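N-acetylglucosamine 2-epimerase (Xylella fastidiosa, PDB 3GT5) belongs to the N-acylglucosamine 2-epimerase family and is probably an isomerase acting on a sugar or sugar derivative. Local coordinates at residues H48-S53 against A97-D102; S54-F59 against D376-G381; L115-L120 against M178-L183; A121-L126 against E135-T140. All blocks are in the same frame, centred on the assembly; numbering follows the deposited sequence.

Overall arrangement
From the N terminus, strand 48-50 runs straight into helix 51-68, so the first segments of contacts 1 and 2 adjoin. Contact 1 closes a loop at residues 97-102, pairing the strand with 99-101. Contact 2 stays open until 376-381, where the helix meets 377-387, so the two contacts cross. Contacts 3 and 4 begin after contact 1 has closed, on successive parts of helix 112-127. Contact 4 closes first, against neighbouring helix 133-147, and lies within the span of contact 3, which ends on helix 172-189; contact 2 encloses both. Together they join inner helices of an (alpha/alpha)6 barrel to each other, to an outer helix and to a small antiparallel sheet.

Contact 1 (H48-S53 against A97-D102); sequences HRHLVS and AWTLCD
R49 and L100 form the hydrogen-bonded pair of an antiparallel strand pairing. R49 N donates to L100 O over 2.9 Å with an N-H...O angle of 173°, and L100 N returns to R49 O at 2.8 Å. H48 with C101 and H50 with T99 are the flanking non-hydrogen-bonded pairs. A third bond, L51 N to W98 O at 2.8 Å, carries the pairing past strand 48-50 into the first turn of helix 51-68. W98 and T99 both face D107 of strand 104-111, a classic beta bulge. At the strand-to-helix junction H50 is the N-cap residue: its ND1 accepts from V52 N at 3.0 Å, the donor lying in the ring plane, which fixes the rotation of the imidazole. CG is anti to the backbone N (chi1 -160°), and the ring presents its edge to the face of W98 in a T-shaped pair, the centroids of the H50 ring and the W98 six-membered ring 4.5 Å apart and the planes at 67°. Beside it, T99 CG2 lies 3.6 Å from H50 CD2, while T99 OG1 and H48 NE2 both bond to E106. The R49 guanidinium leads away to a salt bridge with D28. Alongside W98, V52 CG2 packs against W98 CH2 at 3.6 Å.

Contact 2 (S54-F59 against D376-G381); sequences STRFVF and DYHTMG
R56 and H378 are bridged by one water, which accepts from R56 NH2 at 2.8 Å and bonds to H378 NE2 at 2.9 Å. The water lies in the plane of both flat groups, although guanidinium and imidazole stand nearly perpendicular, at 84°. H378 ND1 is bonded on to E314. The R56 chain is extended from CG to NE and runs across Y377, bringing NE to 3.5 Å from Y377 CD2. That ring carbon lies over one face of the guanidinium, offset toward its rim, with the two planes 27° apart; F117 adds a cation-pi contact to the same group. Y377 OH is probably hydrogen-bonded to E180 OE2, though at a doubtfully short distance. The two segments belong to inner helices of an (alpha/alpha)6 barrel, the first and the last of the ring, so their meeting closes it. They run nearly parallel, at 18°, and the short segment axes come no closer than 10.3 Å, a spacing filled by R56, F59 and Y377. F59 offers its ring face to the edge of Y377 in a T-shaped pair, ring centroids 5.0 Å apart, with F59 CD2 to Y377 CD1 the closest approach at 3.6 Å. At the edge of the same phenyl ring, in its plane, sits G381 CA, 4.0 Å from F59 CZ.

Contact 3 (L115-L120 against M178-L183); sequences LAFVML and MCEAML
M119 reaches from helix 112-127 across the surface of A181 on helix 172-189. Its CB starts 3.8 Å from A181 CB, and CG, anti to the backbone N (chi1 -178°), stays beside the same methyl at 3.9 Å. The chain then bends at chi2 and chi3, so that beyond SD the terminal CE comes within 4.1 Å of M182 CE, the two methionine side chains crossing at about a right angle. A second methionine works in the other direction: M178 CE lies 3.6 Å from A116 N, and its SD lies against A116 CA. Small residues set the spacing. A116 CB rests close to the backbone of M178, and A181 CB presses to 3.2 Å from A116 O, a carbonyl already bonded to L120 N within its helix. The axes can therefore approach to 8.3 Å at an angle of 16°, as neighbouring inner helices of the (alpha/alpha)6 barrel. At the other margin the E180 chain extends beyond CG to bring its carboxylate near F117 and L120, with OE2 4.0 Å from L120 CD2. OE1 bonds to H177, and OE2 faces the Y377 hydroxyl of contact 2. No hydrogen bond joins the two segments, so this contact rests on close apolar fit, while the E180 carboxylate appears to take its polar partners outside the two segments.

Contact 4 (A121-L126 against E135-T140); sequences AYSCGL and EWMDET
Y122 and W136 make the aromatic part of an antiparallel helix pair, an inner helix of the (alpha/alpha)6 barrel against the outer helix that follows it. The axes approach to 9.2 Å and run at 158°. W136 CB sits over the Y122 face, 3.7 Å from the ring centroid and only 16° off the normal, a CH-pi contact. The W136 indole turns its edge toward the Y122 face, its five-membered ring at 54° to the phenol plane, and its CE3 comes to 3.5 Å from Y122 CD1. Tyrosine and tryptophan side chains cross at about a right angle.

Polar groups line the phenol rather than bond to it within the contact. T140 OG1 lies in the ring plane at the edge, 3.4 Å from Y122 CE2, and donates to W136 O at 2.8 Å. T140 N bonds to the same carbonyl from the opposite face of its plane, so two donors of one residue grip this oxygen. Y122 OH is bonded instead to Y96 and R85, and R85 also forms a salt bridge with E139 and a cation-pi contact with W136.

Sulphur and apolar packing completes the interface. M137 CG lies against Y122 CB at 3.8 Å, and SD meets L126 CD2 at 3.6 Å. A bend at chi3 then places M137 CE 3.7 Å from S123 OG, a hydroxyl bonded to M119 O.

Contact 1 (H48-S53 against A97-D102)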
# COMPACT_ATOMS: atom_id res chain seq x y z
N HIS A 48 17.65 -12.99 -1.32
CA HIS A 48 17.14 -11.91 -2.16
C HIS A 48 16.30 -10.96 -1.30
O HIS A 48 15.42 -11.44 -0.56
CB HIS A 48 16.29 -12.42 -3.31
CG HIS A 48 16.10 -11.40 -4.40
ND1 HIS A 48 14.96 -10.65 -4.54
CD2 HIS A 48 16.95 -10.98 -5.38
CE1 HIS A 48 15.11 -9.81 -5.55
NE2 HIS A 48 16.31 -9.99 -6.07
N ARG A 49 16.56 -9.65 -1.41
CA ARG A 49 15.82 -8.64 -0.64
C ARG A 49 15.30 -7.51 -1.55
O ARG A 49 15.93 -7.12 -2.55
CB ARG A 49 16.69 -8.05 0.48
CG ARG A 49 17.25 -9.08 1.49
CD ARG A 49 16.18 -9.73 2.38
NE ARG A 49 16.82 -10.85 3.08
CZ ARG A 49 17.51 -10.76 4.22
NH1 ARG A 49 17.67 -9.62 4.86
NH2 ARG A 49 18.09 -11.86 4.70
N HIS A 50 14.12 -7.02 -1.19
CA HIS A 50 13.42 -6.03 -1.95
C HIS A 50 13.12 -4.82 -1.08
O HIS A 50 12.61 -4.94 0.06
CB HIS A 50 12.09 -6.61 -2.48
CG HIS A 50 11.53 -5.85 -3.64
ND1 HIS A 50 11.07 -4.54 -3.54
CD2 HIS A 50 11.42 -6.19 -4.94
CE1 HIS A 50 10.63 -4.14 -4.73
NE2 HIS A 50 10.85 -5.12 -5.60
N LEU A 51 13.36 -3.65 -1.66
CA LEU A 51 13.11 -2.40 -0.92
C LEU A 51 11.69 -2.31 -0.40
O LEU A 51 11.50 -1.82 0.70
CB LEU A 51 13.43 -1.18 -1.80
CG LEU A 51 13.30 0.19 -1.16
CD1 LEU A 51 14.28 0.38 0.01
CD2 LEU A 51 13.49 1.25 -2.28
N VAL A 52 10.70 -2.75 -1.18
CA VAL A 52 9.28 -2.63 -0.76
C VAL A 52 9.04 -3.51 0.51
O VAL A 52 8.32 -3.07 1.40
CB VAL A 52 8.27 -2.93 -1.96
CG1 VAL A 52 6.77 -2.97 -1.47
CG2 VAL A 52 8.41 -1.84 -3.07
N SER A 53 9.60 -4.71 0.59
CA SER A 53 9.50 -5.49 1.85
C SER A 53 10.27 -4.88 3.03
O SER A 53 9.75 -4.80 4.18
CB SER A 53 9.87 -6.97 1.64
OG SER A 53 8.79 -7.63 1.01
N ALA A 97 18.73 1.14 -3.17
CA ALA A 97 18.70 -0.07 -3.98
C ALA A 97 17.30 -0.65 -3.98
O ALA A 97 16.71 -0.84 -2.92
CB ALA A 97 19.71 -1.10 -3.46
N TRP A 98 16.79 -0.95 -5.18
CA TRP A 98 15.49 -1.60 -5.36
C TRP A 98 15.51 -3.07 -4.89
O TRP A 98 14.63 -3.52 -4.17
CB TRP A 98 15.08 -1.47 -6.84
CG TRP A 98 13.71 -1.93 -7.22
CD1 TRP A 98 13.41 -2.86 -8.17
CD2 TRP A 98 12.44 -1.42 -6.75
NE1 TRP A 98 12.07 -3.01 -8.28
CE2 TRP A 98 11.44 -2.13 -7.44
CE3 TRP A 98 12.05 -0.43 -5.82
CZ2 TRP A 98 10.08 -1.90 -7.23
CZ3 TRP A 98 10.68 -0.21 -5.62
CH2 TRP A 98 9.71 -0.94 -6.32
N THR A 99 16.52 -3.82 -5.35
CA THR A 99 16.72 -5.19 -4.90
C THR A 99 18.21 -5.45 -4.58
O THR A 99 19.14 -4.82 -5.14
CB THR A 99 16.24 -6.19 -5.96
OG1 THR A 99 16.95 -5.93 -7.16
CG2 THR A 99 14.73 -6.08 -6.26
N LEU A 100 18.43 -6.37 -3.63
CA LEU A 100 19.75 -6.75 -3.17
C LEU A 100 19.81 -8.26 -3.23
O LEU A 100 18.80 -8.95 -3.11
CB LEU A 100 20.00 -6.30 -1.74
CG LEU A 100 19.87 -4.82 -1.37
CD1 LEU A 100 19.54 -4.63 0.11
CD2 LEU A 100 21.14 -4.09 -1.73
N CYS A 101 21.02 -8.77 -3.43
CA CYS A 101 21.25 -10.18 -3.29
C CYS A 101 22.53 -10.35 -2.48
O CYS A 101 23.60 -9.88 -2.88
CB CYS A 101 21.34 -10.87 -4.64
SG CYS A 101 21.59 -12.64 -4.35
N ASP A 102 22.38 -10.97 -1.31
CA ASP A 102 23.44 -11.06 -0.29
C ASP A 102 24.11 -9.72 0.05
O ASP A 102 25.32 -9.62 0.13
CB ASP A 102 24.47 -12.12 -0.70
CG ASP A 102 24.82 -13.08 0.45
OD1 ASP A 102 24.17 -13.02 1.52
OD2 ASP A 102 25.76 -13.90 0.27

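Contact 2 (S54-F59 against D376-G381)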
# COMPACT_ATOMS: atom_id res chain seq x y z
N SER A 54 11.51 -4.45 2.78
CA SER A 54 12.34 -3.84 3.83
C SER A 54 11.60 -2.67 4.51
O SER A 54 11.62 -2.52 5.74
CB SER A 54 13.69 -3.33 3.29
OG SER A 54 14.53 -4.40 2.89
N THR A 55 10.96 -1.83 3.72
CA THR A 55 10.20 -0.69 4.25
C THR A 55 8.85 -1.10 4.87
O THR A 55 8.46 -0.59 5.93
CB THR A 55 10.04 0.37 3.17
OG1 THR A 55 9.44 -0.21 2.00
CG2 THR A 55 11.38 1.02 2.82
N ARG A 56 8.11 -1.98 4.20
CA ARG A 56 6.79 -2.38 4.70
C ARG A 56 6.90 -3.08 6.05
O ARG A 56 6.03 -2.93 6.89
CB ARG A 56 6.05 -3.26 3.68
CG ARG A 56 5.41 -2.43 2.56
CD ARG A 56 4.73 -3.30 1.55
NE ARG A 56 4.17 -2.51 0.45
CZ ARG A 56 3.43 -3.03 -0.54
NH1 ARG A 56 3.10 -4.31 -0.51
NH2 ARG A 56 2.95 -2.24 -1.50
N PHE A 57 7.95 -3.88 6.26
CA PHE A 57 8.13 -4.52 7.58
C PHE A 57 8.37 -3.50 8.70
O PHE A 57 7.98 -3.72 9.82
CB PHE A 57 9.27 -5.50 7.59
CG PHE A 57 8.89 -6.91 7.22
CD1 PHE A 57 8.02 -7.65 8.01
CD2 PHE A 57 9.47 -7.52 6.12
CE1 PHE A 57 7.70 -8.97 7.67
CE2 PHE A 57 9.15 -8.85 5.78
CZ PHE A 57 8.26 -9.56 6.57
N VAL A 58 9.02 -2.37 8.40
CA VAL A 58 9.12 -1.28 9.39
C VAL A 58 7.73 -0.76 9.75
O VAL A 58 7.43 -0.56 10.92
CB VAL A 58 9.98 -0.14 8.85
CG1 VAL A 58 9.88 1.15 9.72
CG2 VAL A 58 11.40 -0.57 8.73
N PHE A 59 6.86 -0.55 8.76
CA PHE A 59 5.46 -0.18 9.03
C PHE A 59 4.77 -1.23 9.94
O PHE A 59 4.14 -0.84 10.92
CB PHE A 59 4.69 0.03 7.70
CG PHE A 59 3.22 0.20 7.84
CD1 PHE A 59 2.66 1.46 7.81
CD2 PHE A 59 2.38 -0.91 7.94
CE1 PHE A 59 1.29 1.64 7.90
CE2 PHE A 59 0.98 -0.75 8.05
CZ PHE A 59 0.44 0.54 8.02
N ASP A 376 1.91 -8.33 4.52
CA ASP A 376 0.60 -8.03 5.13
C ASP A 376 0.48 -6.61 5.73
O ASP A 376 -0.34 -6.34 6.61
CB ASP A 376 0.21 -9.15 6.14
CG ASP A 376 -0.27 -10.41 5.43
OD1 ASP A 376 -1.50 -10.59 5.30
OD2 ASP A 376 0.58 -11.18 4.98
N TYR A 377 1.34 -5.71 5.27
CA TYR A 377 1.13 -4.27 5.43
C TYR A 377 -0.27 -3.87 4.97
O TYR A 377 -0.96 -3.12 5.67
CB TYR A 377 2.27 -3.46 4.70
CG TYR A 377 1.77 -2.25 3.90
CD1 TYR A 377 1.68 -0.98 4.46
CD2 TYR A 377 1.40 -2.41 2.60
CE1 TYR A 377 1.25 0.13 3.70
CE2 TYR A 377 0.96 -1.36 1.84
CZ TYR A 377 0.87 -0.10 2.37
OH TYR A 377 0.41 0.88 1.53
N HIS A 378 -0.77 -4.42 3.86
CA HIS A 378 -2.09 -4.04 3.41
C HIS A 378 -3.19 -4.55 4.34
O HIS A 378 -4.18 -3.84 4.54
CB HIS A 378 -2.43 -4.58 2.01
CG HIS A 378 -1.80 -3.87 0.88
ND1 HIS A 378 -2.26 -2.66 0.42
CD2 HIS A 378 -0.77 -4.22 0.07
CE1 HIS A 378 -1.56 -2.30 -0.64
NE2 HIS A 378 -0.64 -3.22 -0.87
N THR A 379 -3.05 -5.78 4.87
CA THR A 379 -4.15 -6.34 5.65
C THR A 379 -4.16 -5.81 7.09
O THR A 379 -5.20 -5.40 7.61
CB THR A 379 -4.11 -7.87 5.59
OG1 THR A 379 -2.89 -8.34 6.19
CG2 THR A 379 -4.15 -8.29 4.15
N MET A 380 -3.01 -5.84 7.73
CA MET A 380 -2.87 -5.20 9.05
C MET A 380 -3.11 -3.70 9.00
O MET A 380 -3.78 -3.15 9.87
CB MET A 380 -1.50 -5.49 9.66
CG MET A 380 -1.30 -6.97 10.17
SD MET A 380 0.28 -7.31 11.07
CE MET A 380 1.42 -7.21 9.65
N GLY A 381 -2.60 -3.05 7.97
CA GLY A 381 -2.88 -1.62 7.74
C GLY A 381 -4.36 -1.25 7.63
O GLY A 381 -4.80 -0.23 8.15
O HOH W 1 0.98 -3.34 -3.23

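Contact 3 (L115-L120 against M178-L183)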
# COMPACT_ATOMS: atom_id res chain seq x y z
N LEU A 115 10.71 5.22 -3.02
CA LEU A 115 10.79 6.38 -2.14
C LEU A 115 9.50 6.67 -1.34
O LEU A 115 9.59 7.22 -0.24
CB LEU A 115 11.22 7.62 -2.94
CG LEU A 115 12.63 7.44 -3.49
CD1 LEU A 115 12.88 8.55 -4.50
CD2 LEU A 115 13.60 7.50 -2.31
N ALA A 116 8.31 6.36 -1.89
CA ALA A 116 7.06 6.50 -1.13
C ALA A 116 7.16 5.60 0.11
O ALA A 116 6.90 6.05 1.25
CB ALA A 116 5.89 6.10 -1.97
N PHE A 117 7.58 4.36 -0.11
CA PHE A 117 7.75 3.40 0.98
C PHE A 117 8.85 3.75 1.97
O PHE A 117 8.67 3.62 3.16
CB PHE A 117 7.70 1.95 0.51
CG PHE A 117 6.31 1.51 0.25
CD1 PHE A 117 5.48 1.13 1.33
CD2 PHE A 117 5.71 1.63 -1.01
CE1 PHE A 117 4.16 0.83 1.13
CE2 PHE A 117 4.35 1.31 -1.19
CZ PHE A 117 3.57 0.92 -0.13
N VAL A 118 9.93 4.31 1.49
CA VAL A 118 10.96 4.86 2.37
C VAL A 118 10.41 5.99 3.23
O VAL A 118 10.62 6.00 4.47
CB VAL A 118 12.17 5.30 1.54
CG1 VAL A 118 13.14 6.19 2.39
CG2 VAL A 118 12.95 4.04 0.93
N MET A 119 9.67 6.95 2.62
CA MET A 119 9.01 8.07 3.36
C MET A 119 8.05 7.53 4.43
O MET A 119 8.05 7.98 5.59
CB MET A 119 8.32 9.07 2.44
CG MET A 119 7.70 10.23 3.18
SD MET A 119 8.93 11.38 4.05
CE MET A 119 9.09 12.63 2.73
N LEU A 120 7.28 6.51 4.07
CA LEU A 120 6.39 5.88 5.02
C LEU A 120 7.17 5.22 6.17
O LEU A 120 6.78 5.42 7.35
CB LEU A 120 5.53 4.82 4.31
CG LEU A 120 4.52 4.11 5.21
CD1 LEU A 120 3.44 5.09 5.73
CD2 LEU A 120 3.85 2.92 4.48
N MET A 178 2.69 7.72 -2.58
CA MET A 178 3.29 8.95 -2.07
C MET A 178 2.25 9.79 -1.32
O MET A 178 2.58 10.39 -0.32
CB MET A 178 3.98 9.77 -3.18
CG MET A 178 4.95 10.85 -2.64
SD MET A 178 6.34 10.23 -1.66
CE MET A 178 7.26 9.55 -3.05
N CYS A 179 0.99 9.82 -1.76
CA CYS A 179 -0.07 10.53 -1.03
C CYS A 179 -0.22 9.90 0.37
O CYS A 179 -0.23 10.60 1.39
CB CYS A 179 -1.40 10.52 -1.81
SG CYS A 179 -2.82 11.15 -0.96
N GLU A 180 -0.27 8.56 0.41
CA GLU A 180 -0.29 7.80 1.66
C GLU A 180 0.90 8.13 2.57
O GLU A 180 0.69 8.35 3.80
CB GLU A 180 -0.28 6.31 1.30
CG GLU A 180 -0.12 5.35 2.46
CD GLU A 180 0.24 3.92 1.96
OE1 GLU A 180 0.54 3.74 0.74
OE2 GLU A 180 0.25 2.95 2.77
N ALA A 181 2.12 8.18 2.00
CA ALA A 181 3.33 8.48 2.76
C ALA A 181 3.32 9.90 3.27
O ALA A 181 3.77 10.14 4.40
CB ALA A 181 4.63 8.24 1.93
N MET A 182 2.77 10.83 2.47
CA MET A 182 2.71 12.22 2.87
C MET A 182 1.73 12.44 4.02
O MET A 182 2.01 13.23 4.93
CB MET A 182 2.45 13.16 1.70
CG MET A 182 3.62 13.28 0.74
SD MET A 182 5.19 13.98 1.43
CE MET A 182 6.25 13.74 -0.06
N LEU A 183 0.61 11.70 4.00
CA LEU A 183 -0.31 11.70 5.12
C LEU A 183 0.34 11.17 6.40
O LEU A 183 0.21 11.78 7.47
CB LEU A 183 -1.58 10.92 4.79
CG LEU A 183 -2.53 11.54 3.77
CD1 LEU A 183 -3.55 10.50 3.21
CD2 LEU A 183 -3.24 12.76 4.36

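Contact 4 (A121-L126 against E135-T140)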
# COMPACT_ATOMS: atom_id res chain seq x y z
N ALA A 121 8.25 4.50 5.87
CA ALA A 121 9.05 3.84 6.92
C ALA A 121 9.63 4.92 7.88
O ALA A 121 9.65 4.76 9.12
CB ALA A 121 10.17 2.97 6.35
N TYR A 122 10.15 6.00 7.32
CA TYR A 122 10.74 7.05 8.18
C TYR A 122 9.66 7.74 9.02
O TYR A 122 9.92 8.09 10.20
CB TYR A 122 11.51 8.08 7.34
CG TYR A 122 12.78 7.57 6.68
CD1 TYR A 122 13.51 6.47 7.17
CD2 TYR A 122 13.32 8.23 5.56
CE1 TYR A 122 14.66 6.00 6.55
CE2 TYR A 122 14.51 7.79 4.97
CZ TYR A 122 15.18 6.69 5.48
OH TYR A 122 16.34 6.24 4.88
N SER A 123 8.46 7.94 8.46
CA SER A 123 7.34 8.56 9.22
C SER A 123 6.95 7.65 10.39
O SER A 123 6.73 8.13 11.51
CB SER A 123 6.13 8.79 8.32
OG SER A 123 6.52 9.66 7.31
N CYS A 124 6.90 6.35 10.11
CA CYS A 124 6.69 5.37 11.18
C CYS A 124 7.78 5.45 12.26
O CYS A 124 7.45 5.40 13.47
CB CYS A 124 6.63 3.95 10.64
SG CYS A 124 5.13 3.63 9.73
N GLY A 125 9.04 5.59 11.85
CA GLY A 125 10.15 5.76 12.79
C GLY A 125 9.95 6.96 13.72
O GLY A 125 10.20 6.85 14.94
N LEU A 126 9.53 8.10 13.17
CA LEU A 126 9.27 9.27 14.01
C LEU A 126 8.08 9.03 14.96
O LEU A 126 8.14 9.44 16.13
CB LEU A 126 9.07 10.52 13.13
CG LEU A 126 8.90 11.87 13.81
CD1 LEU A 126 10.10 12.16 14.74
CD2 LEU A 126 8.71 12.96 12.78
N GLU A 135 14.63 14.28 10.41
CA GLU A 135 15.66 14.72 9.45
C GLU A 135 15.69 13.80 8.23
O GLU A 135 15.85 14.26 7.11
CB GLU A 135 17.07 14.72 10.06
CG GLU A 135 17.37 15.88 10.98
CD GLU A 135 16.36 16.10 12.07
OE1 GLU A 135 16.24 15.23 13.00
OE2 GLU A 135 15.69 17.16 12.03
N TRP A 136 15.54 12.49 8.45
CA TRP A 136 15.55 11.54 7.32
C TRP A 136 14.39 11.82 6.39
O TRP A 136 14.53 11.67 5.16
CB TRP A 136 15.43 10.09 7.82
CG TRP A 136 16.47 9.64 8.77
CD1 TRP A 136 17.73 10.17 8.96
CD2 TRP A 136 16.36 8.54 9.69
NE1 TRP A 136 18.39 9.47 9.95
CE2 TRP A 136 17.56 8.48 10.42
CE3 TRP A 136 15.34 7.61 9.97
CZ2 TRP A 136 17.79 7.49 11.41
CZ3 TRP A 136 15.56 6.64 10.96
CH2 TRP A 136 16.78 6.60 11.67
N MET A 137 13.24 12.21 6.98
CA MET A 137 12.05 12.63 6.22
C MET A 137 12.37 13.87 5.40
O MET A 137 12.03 13.98 4.21
CB MET A 137 10.82 12.87 7.13
CG MET A 137 10.33 11.64 7.95
SD MET A 137 9.33 11.94 9.41
CE MET A 137 7.97 12.74 8.66
N ASP A 138 13.01 14.85 6.03
CA ASP A 138 13.38 16.06 5.32
C ASP A 138 14.37 15.75 4.18
O ASP A 138 14.22 16.28 3.07
CB ASP A 138 13.89 17.15 6.28
CG ASP A 138 14.30 18.41 5.53
OD1 ASP A 138 13.49 18.97 4.73
OD2 ASP A 138 15.48 18.78 5.68
N GLU A 139 15.32 14.86 4.40
CA GLU A 139 16.31 14.44 3.38
C GLU A 139 15.59 13.79 2.21
O GLU A 139 15.94 14.05 1.06
CB GLU A 139 17.29 13.46 4.01
CG GLU A 139 18.27 12.61 3.17
CD GLU A 139 18.69 11.39 3.98
OE1 GLU A 139 18.02 10.31 3.87
OE2 GLU A 139 19.61 11.54 4.83
N THR A 140 14.56 12.97 2.52
CA THR A 140 13.80 12.27 1.46
C THR A 140 12.94 13.28 0.69
O THR A 140 12.89 13.23 -0.54
CB THR A 140 12.93 11.17 2.07
OG1 THR A 140 13.77 10.30 2.85
CG2 THR A 140 12.20 10.34 0.97